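Local coordinates for protein toll-like receptor 6, Variable lymphocyte receptor B (Mus musculus, PDB 3A79) that probably recognises diacylated lipopeptides together with Toll-like receptor 2, through a leucine-rich repeat ectodomain fused here to part of a variable lymphocyte receptor, at residues Ser90-Phe96 with Asn114-Met120; Leu136-Phe142 with Asp162-Val166. The contacts are given in a common frame with arbitrary orientation. Residues are numbered along the deposited sequence.

In the fold
Both contacts lie in the Toll-like receptor 6 part of the fusion and join successive leucine-rich repeats outside the long parallel sheet. They follow in series along the chain, with centres about 14 Å apart. A disulfide ties them, Cys117 SG to Cys139 SG at 2.0 Å, so the 114-120 segment of contact 1 is covalently joined to the 136-142 segment of contact 2. Beside it, Phe142 CE2 packs 3.3 Å from Cys117 O and 3.4 Å from Pro119 CG. A protein-attached NAG borders this region: its O7 lies 3.0 Å from Cys118 SG, and the Phe142 side chain is about 9 Å from the sugar, nearest atom to nearest atom.

Contact 1: residues Ser90-Phe96 with Asn114-Met120; sequences SLDFHVF and NISCCPM. With NAG (2-acetamido-2-deoxy-beta-D-glucopyranose), chain L.
This is a repeat-to-repeat contact of the leucine-rich repeat solenoid, in the Toll-like receptor 6 part of the chain: a short parallel two-stranded sheet followed by a type I turn that directs Phe93, with Phe96 just after it, against the next repeat. The strands, 90-91 and 114-115, run in register with a 24-residue offset, with CA-CA distances of 5.1 Å for Ser90-Asn114 and 5.0 Å for Leu91-Ile115. Ser90 and Asn114 share the exposed face; Leu91 and Ile115 share the other, with CB of Leu91 4.3 Å from CG1 of Ile115. Ser116 N donates to Leu91 O (3.1 Å, 164°), while Leu91 N to Asn114 O is weak at 3.4 Å.

Asp92 to Val95 forms the turn, closed by Val95 N to Asp92 O (3.0 Å); Asp92 OD1 accepts from His94 N (3.0 Å), an Asx turn. Pro119 CA lies over the face of the Phe93 ring (chi1 m), 3.9 Å from the centroid and 20° off the normal, a CH-pi contact. Ser116 O meets the edge of the Phe93 ring, 3.1 Å from Phe93 CD1, and Ile115 CG2 comes within 3.3 Å of Phe93 CE1. Met120 (chi1 p) brings CE 3.0 Å from Phe93 O and SD 4.0 Å from the Phe96 centroid, an oblique Met-aromatic contact. Cys118 SG lies 3.0 Å from NAG O7, a protein-attached sugar and not a bound substrate; Cys117 is disulfide-bonded to Cys139.

Inward, Phe93 and Phe96 rest on Leu105 of strand 104-106, while Ile115 meets Leu128 and Phe133, and Pro119 touches Phe142.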
loop_
_atom_site.group_PDB
_atom_site.type_symbol
_atom_site.label_atom_id
_atom_site.label_comp_id
_atom_site.label_asym_id
_atom_site.label_seq_id
_atom_site.Cartn_x
_atom_site.Cartn_y
_atom_site.Cartn_z
ATOM N N SER B 90 -26.844 -30.615 -37.683
ATOM C CA SER B 90 -28.288 -30.723 -37.622
ATOM C C SER B 90 -28.723 -31.304 -36.276
ATOM O O SER B 90 -27.989 -32.072 -35.651
ATOM C CB SER B 90 -28.790 -31.601 -38.755
ATOM O OG SER B 90 -30.157 -31.341 -39.014
ATOM N N LEU B 91 -29.916 -30.932 -35.825
ATOM C CA LEU B 91 -30.474 -31.509 -34.608
ATOM C C LEU B 91 -31.937 -31.889 -34.814
ATOM O O LEU B 91 -32.794 -31.021 -34.955
ATOM C CB LEU B 91 -30.358 -30.533 -33.439
ATOM C CG LEU B 91 -30.223 -31.190 -32.065
ATOM C CD1 LEU B 91 -30.884 -30.338 -30.992
ATOM C CD2 LEU B 91 -30.814 -32.594 -32.084
ATOM N N ASP B 92 -32.214 -33.189 -34.820
ATOM C CA ASP B 92 -33.571 -33.685 -34.968
ATOM C C ASP B 92 -34.205 -33.932 -33.593
ATOM O O ASP B 92 -33.819 -34.857 -32.892
ATOM C CB ASP B 92 -33.554 -34.960 -35.813
ATOM C CG ASP B 92 -34.952 -35.463 -36.167
ATOM O OD1 ASP B 92 -35.943 -34.967 -35.588
ATOM O OD2 ASP B 92 -35.056 -36.367 -37.026
ATOM N N PHE B 93 -35.174 -33.101 -33.208
ATOM C CA PHE B 93 -35.813 -33.220 -31.895
ATOM C C PHE B 93 -36.612 -34.504 -31.678
ATOM O O PHE B 93 -37.116 -34.734 -30.585
ATOM C CB PHE B 93 -36.729 -32.030 -31.609
ATOM C CG PHE B 93 -36.003 -30.783 -31.232
ATOM C CD1 PHE B 93 -36.187 -29.617 -31.948
ATOM C CD2 PHE B 93 -35.136 -30.770 -30.163
ATOM C CE1 PHE B 93 -35.511 -28.456 -31.600
ATOM C CE2 PHE B 93 -34.455 -29.612 -29.813
ATOM C CZ PHE B 93 -34.644 -28.454 -30.535
ATOM N N HIS B 94 -36.754 -35.328 -32.708
ATOM C CA HIS B 94 -37.461 -36.596 -32.540
ATOM C C HIS B 94 -36.484 -37.609 -31.946
ATOM O O HIS B 94 -36.861 -38.559 -31.254
ATOM C CB HIS B 94 -38.036 -37.090 -33.872
ATOM C CG HIS B 94 -38.872 -38.327 -33.747
ATOM N ND1 HIS B 94 -40.138 -38.318 -33.200
ATOM C CD2 HIS B 94 -38.621 -39.613 -34.092
ATOM C CE1 HIS B 94 -40.631 -39.543 -33.215
ATOM N NE2 HIS B 94 -39.731 -40.349 -33.751
ATOM N N VAL B 95 -35.212 -37.377 -32.229
ATOM C CA VAL B 95 -34.124 -38.139 -31.647
ATOM C C VAL B 95 -34.316 -38.400 -30.140
ATOM O O VAL B 95 -33.954 -39.463 -29.644
ATOM C CB VAL B 95 -32.795 -37.414 -31.941
ATOM C CG1 VAL B 95 -31.886 -37.384 -30.720
ATOM C CG2 VAL B 95 -32.130 -38.005 -33.190
ATOM N N PHE B 96 -34.907 -37.440 -29.428
ATOM C CA PHE B 96 -35.167 -37.576 -27.990
ATOM C C PHE B 96 -36.467 -38.323 -27.654
ATOM O O PHE B 96 -37.020 -38.149 -26.562
ATOM C CB PHE B 96 -35.216 -36.202 -27.316
ATOM C CG PHE B 96 -33.980 -35.385 -27.502
ATOM C CD1 PHE B 96 -33.996 -34.261 -28.301
ATOM C CD2 PHE B 96 -32.808 -35.728 -26.871
ATOM C CE1 PHE B 96 -32.861 -33.493 -28.472
ATOM C CE2 PHE B 96 -31.660 -34.970 -27.044
ATOM C CZ PHE B 96 -31.690 -33.849 -27.848
ATOM N N ASN B 114 -29.841 -26.340 -39.046
ATOM C CA ASN B 114 -31.177 -26.901 -39.241
ATOM C C ASN B 114 -31.655 -27.516 -37.914
ATOM O O ASN B 114 -30.839 -27.916 -37.086
ATOM C CB ASN B 114 -31.167 -27.937 -40.385
ATOM C CG ASN B 114 -32.582 -28.246 -40.954
ATOM O OD1 ASN B 114 -33.554 -27.535 -40.687
ATOM N ND2 ASN B 114 -32.678 -29.312 -41.753
ATOM N N ILE B 115 -32.971 -27.591 -37.718
ATOM C CA ILE B 115 -33.559 -28.015 -36.446
ATOM C C ILE B 115 -35.019 -28.489 -36.612
ATOM O O ILE B 115 -35.835 -27.806 -37.227
ATOM C CB ILE B 115 -33.501 -26.848 -35.421
ATOM C CG1 ILE B 115 -32.216 -26.878 -34.622
ATOM C CG2 ILE B 115 -34.631 -26.905 -34.434
ATOM C CD1 ILE B 115 -32.338 -26.077 -33.368
ATOM N N SER B 116 -35.356 -29.660 -36.075
ATOM C CA SER B 116 -36.753 -30.095 -36.064
ATOM C C SER B 116 -37.604 -28.967 -35.497
ATOM O O SER B 116 -37.175 -28.261 -34.588
ATOM C CB SER B 116 -36.940 -31.370 -35.230
ATOM O OG SER B 116 -38.317 -31.619 -34.959
ATOM N N CYS B 117 -38.806 -28.788 -36.031
ATOM C CA CYS B 117 -39.649 -27.674 -35.604
ATOM C C CYS B 117 -40.322 -27.906 -34.246
ATOM O O CYS B 117 -40.753 -26.952 -33.592
ATOM C CB CYS B 117 -40.685 -27.323 -36.678
ATOM S SG CYS B 117 -40.203 -26.005 -37.855
ATOM N N CYS B 118 -40.396 -29.161 -33.807
ATOM C CA CYS B 118 -41.073 -29.451 -32.547
ATOM C C CYS B 118 -40.186 -30.031 -31.439
ATOM O O CYS B 118 -40.014 -31.254 -31.347
ATOM C CB CYS B 118 -42.280 -30.349 -32.778
ATOM S SG CYS B 118 -43.483 -30.216 -31.455
ATOM N N PRO B 119 -39.632 -29.143 -30.589
ATOM C CA PRO B 119 -38.872 -29.464 -29.381
ATOM C C PRO B 119 -39.742 -30.158 -28.351
ATOM O O PRO B 119 -40.939 -29.891 -28.279
ATOM C CB PRO B 119 -38.476 -28.084 -28.845
ATOM C CG PRO B 119 -38.489 -27.211 -30.011
ATOM C CD PRO B 119 -39.636 -27.694 -30.843
ATOM N N MET B 120 -39.133 -31.027 -27.551
ATOM C CA MET B 120 -39.860 -31.796 -26.544
ATOM C C MET B 120 -40.565 -30.897 -25.522
ATOM O O MET B 120 -39.990 -29.939 -24.998
ATOM C CB MET B 120 -38.933 -32.812 -25.860
ATOM C CG MET B 120 -37.563 -32.252 -25.469
ATOM S SD MET B 120 -36.194 -32.802 -26.503
ATOM C CE MET B 120 -37.120 -33.434 -27.894
HETATM C C1 NAG L . -47.293 -31.043 -27.002
HETATM C C2 NAG L . -46.950 -32.355 -27.740
HETATM C C3 NAG L . -47.778 -33.597 -27.319
HETATM C C4 NAG L . -47.721 -33.722 -25.793
HETATM C C5 NAG L . -48.078 -32.402 -25.103
HETATM C C6 NAG L . -47.755 -32.536 -23.619
HETATM C C7 NAG L . -45.846 -32.245 -29.873
HETATM C C8 NAG L . -45.956 -32.695 -31.303
HETATM N N2 NAG L . -46.977 -32.138 -29.177
HETATM O O3 NAG L . -47.357 -34.816 -27.952
HETATM O O4 NAG L . -48.572 -34.745 -25.296
HETATM O O5 NAG L . -47.400 -31.250 -25.596
HETATM O O6 NAG L . -47.838 -31.269 -23.013
HETATM O O7 NAG L . -44.745 -31.995 -29.378
#

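Contact 2: residues Leu136-Phe142 with Asp162-Val166; sequences LPVCKEF and DLLPV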
loop_
_atom_site.group_PDB
_atom_site.type_symbol
_atom_site.label_atom_id
_atom_site.label_comp_id
_atom_site.label_asym_id
_atom_site.label_seq_id
_atom_site.Cartn_x
_atom_site.Cartn_y
_atom_site.Cartn_z
ATOM N N LEU B 136 -33.472 -16.935 -36.821
ATOM C CA LEU B 136 -34.035 -17.477 -35.580
ATOM C C LEU B 136 -34.889 -18.741 -35.781
ATOM O O LEU B 136 -35.961 -18.667 -36.366
ATOM C CB LEU B 136 -34.870 -16.392 -34.901
ATOM C CG LEU B 136 -34.347 -15.711 -33.634
ATOM C CD1 LEU B 136 -32.853 -15.966 -33.398
ATOM C CD2 LEU B 136 -34.694 -14.214 -33.626
ATOM N N PRO B 137 -34.429 -19.898 -35.259
ATOM C CA PRO B 137 -35.016 -21.231 -35.480
ATOM C C PRO B 137 -36.322 -21.512 -34.726
ATOM O O PRO B 137 -36.742 -22.665 -34.676
ATOM C CB PRO B 137 -33.944 -22.181 -34.933
ATOM C CG PRO B 137 -32.786 -21.327 -34.548
ATOM C CD PRO B 137 -33.310 -19.967 -34.309
ATOM N N VAL B 138 -36.939 -20.490 -34.145
ATOM C CA VAL B 138 -38.178 -20.655 -33.397
ATOM C C VAL B 138 -39.354 -20.898 -34.331
ATOM O O VAL B 138 -39.844 -19.960 -34.962
ATOM C CB VAL B 138 -38.485 -19.394 -32.582
ATOM C CG1 VAL B 138 -39.802 -19.547 -31.822
ATOM C CG2 VAL B 138 -37.338 -19.091 -31.638
ATOM N N CYS B 139 -39.809 -22.149 -34.421
ATOM C CA CYS B 139 -40.962 -22.490 -35.257
ATOM C C CYS B 139 -42.264 -22.284 -34.486
ATOM O O CYS B 139 -42.249 -22.044 -33.284
ATOM C CB CYS B 139 -40.902 -23.943 -35.741
ATOM S SG CYS B 139 -39.470 -24.483 -36.707
ATOM N N LYS B 140 -43.395 -22.410 -35.174
ATOM C CA LYS B 140 -44.690 -22.160 -34.549
ATOM C C LYS B 140 -45.016 -23.136 -33.410
ATOM O O LYS B 140 -45.780 -22.806 -32.501
ATOM C CB LYS B 140 -45.809 -22.163 -35.602
ATOM C CG LYS B 140 -46.192 -23.541 -36.126
ATOM C CD LYS B 140 -47.538 -23.490 -36.817
ATOM C CE LYS B 140 -47.641 -24.527 -37.925
ATOM N NZ LYS B 140 -48.937 -24.420 -38.685
ATOM N N GLU B 141 -44.436 -24.331 -33.455
ATOM C CA GLU B 141 -44.768 -25.361 -32.477
ATOM C C GLU B 141 -44.178 -25.059 -31.106
ATOM O O GLU B 141 -44.612 -25.627 -30.101
ATOM C CB GLU B 141 -44.324 -26.745 -32.956
ATOM C CG GLU B 141 -45.190 -27.350 -34.048
ATOM C CD GLU B 141 -44.752 -26.924 -35.435
ATOM O OE1 GLU B 141 -43.792 -26.133 -35.532
ATOM O OE2 GLU B 141 -45.362 -27.377 -36.430
ATOM N N PHE B 142 -43.189 -24.166 -31.073
ATOM C CA PHE B 142 -42.552 -23.751 -29.823
ATOM C C PHE B 142 -43.577 -23.256 -28.808
ATOM O O PHE B 142 -43.252 -23.012 -27.655
ATOM C CB PHE B 142 -41.507 -22.657 -30.074
ATOM C CG PHE B 142 -40.205 -23.168 -30.620
ATOM C CD1 PHE B 142 -39.001 -22.721 -30.092
ATOM C CD2 PHE B 142 -40.183 -24.094 -31.659
ATOM C CE1 PHE B 142 -37.794 -23.188 -30.593
ATOM C CE2 PHE B 142 -38.978 -24.564 -32.166
ATOM C CZ PHE B 142 -37.781 -24.109 -31.631
ATOM N N ASP B 162 -40.260 -12.770 -35.423
ATOM C CA ASP B 162 -39.582 -14.068 -35.360
ATOM C C ASP B 162 -39.855 -14.856 -34.074
ATOM O O ASP B 162 -39.993 -16.071 -34.120
ATOM C CB ASP B 162 -38.076 -13.936 -35.625
ATOM C CG ASP B 162 -37.739 -13.860 -37.119
ATOM O OD1 ASP B 162 -38.652 -13.963 -37.970
ATOM O OD2 ASP B 162 -36.543 -13.695 -37.445
ATOM N N LEU B 163 -39.961 -14.167 -32.940
ATOM C CA LEU B 163 -40.189 -14.842 -31.659
ATOM C C LEU B 163 -41.660 -14.878 -31.223
ATOM O O LEU B 163 -41.963 -14.937 -30.031
ATOM C CB LEU B 163 -39.335 -14.209 -30.556
ATOM C CG LEU B 163 -37.829 -14.309 -30.785
ATOM C CD1 LEU B 163 -37.041 -13.502 -29.753
ATOM C CD2 LEU B 163 -37.442 -15.769 -30.765
ATOM N N LEU B 164 -42.571 -14.851 -32.187
ATOM C CA LEU B 164 -43.999 -14.784 -31.881
ATOM C C LEU B 164 -44.512 -16.073 -31.226
ATOM O O LEU B 164 -45.296 -16.022 -30.282
ATOM C CB LEU B 164 -44.812 -14.456 -33.142
ATOM C CG LEU B 164 -45.889 -13.377 -32.987
ATOM C CD1 LEU B 164 -47.127 -13.665 -33.840
ATOM C CD2 LEU B 164 -46.271 -13.231 -31.523
ATOM N N PRO B 165 -44.073 -17.233 -31.729
ATOM C CA PRO B 165 -44.525 -18.484 -31.116
ATOM C C PRO B 165 -44.210 -18.623 -29.616
ATOM O O PRO B 165 -44.929 -19.345 -28.920
ATOM C CB PRO B 165 -43.793 -19.544 -31.935
ATOM C CG PRO B 165 -43.611 -18.895 -33.277
ATOM C CD PRO B 165 -43.330 -17.467 -32.979
ATOM N N VAL B 166 -43.179 -17.954 -29.110
ATOM C CA VAL B 166 -42.900 -18.052 -27.672
ATOM C C VAL B 166 -43.333 -16.822 -26.849
ATOM O O VAL B 166 -42.917 -16.656 -25.701
ATOM C CB VAL B 166 -41.421 -18.462 -27.364
ATOM C CG1 VAL B 166 -41.098 -19.820 -27.994
ATOM C CG2 VAL B 166 -40.423 -17.403 -27.825
#
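The backbones of Leu136-Phe142 and Asp162-Val166 run roughly alongside each other without beta pairing: CA-CA distances are 6.5 Å for Leu136-Asp162, 6.4 Å for Val138-Leu163 and 5.0 Å for Lys140-Pro165. The first segment turns into a 3-10 segment at Lys140, where Phe142 N donates to Cys139 O (3.2 Å). In the second, Val166 N to Leu163 O is weak at 3.4 Å.

Val138 (chi1 t) points into the interface and meets several partners: its CG2 lies 3.4 Å from Leu163 CD2, and its CG1 lies 4.0 Å from Pro165 CB and 4.1 Å from Val166 CG1. Leu136 extends the apolar patch, its CG 4.2 Å from Leu163 CD2 and its CD2 3.9 Å from Asp162 CB. At the other end Pro165 fits against the 3-10 turn, with CB 3.2 Å from Cys139 O and CG 3.7 Å from Lys140 CA. Val166 CG1 approaches Phe142 CB at 3.5 Å and lies at the edge of the ring. Behind them, Val138, Leu163 and Leu136 touch Leu153 of strand 150-154.

With no polar bond between the segments, these irregular loops of adjacent repeats are joined by van der Waals contacts of mainly apolar side chains (396 Å² buried in all), unlike the backbone pairing of contact 1.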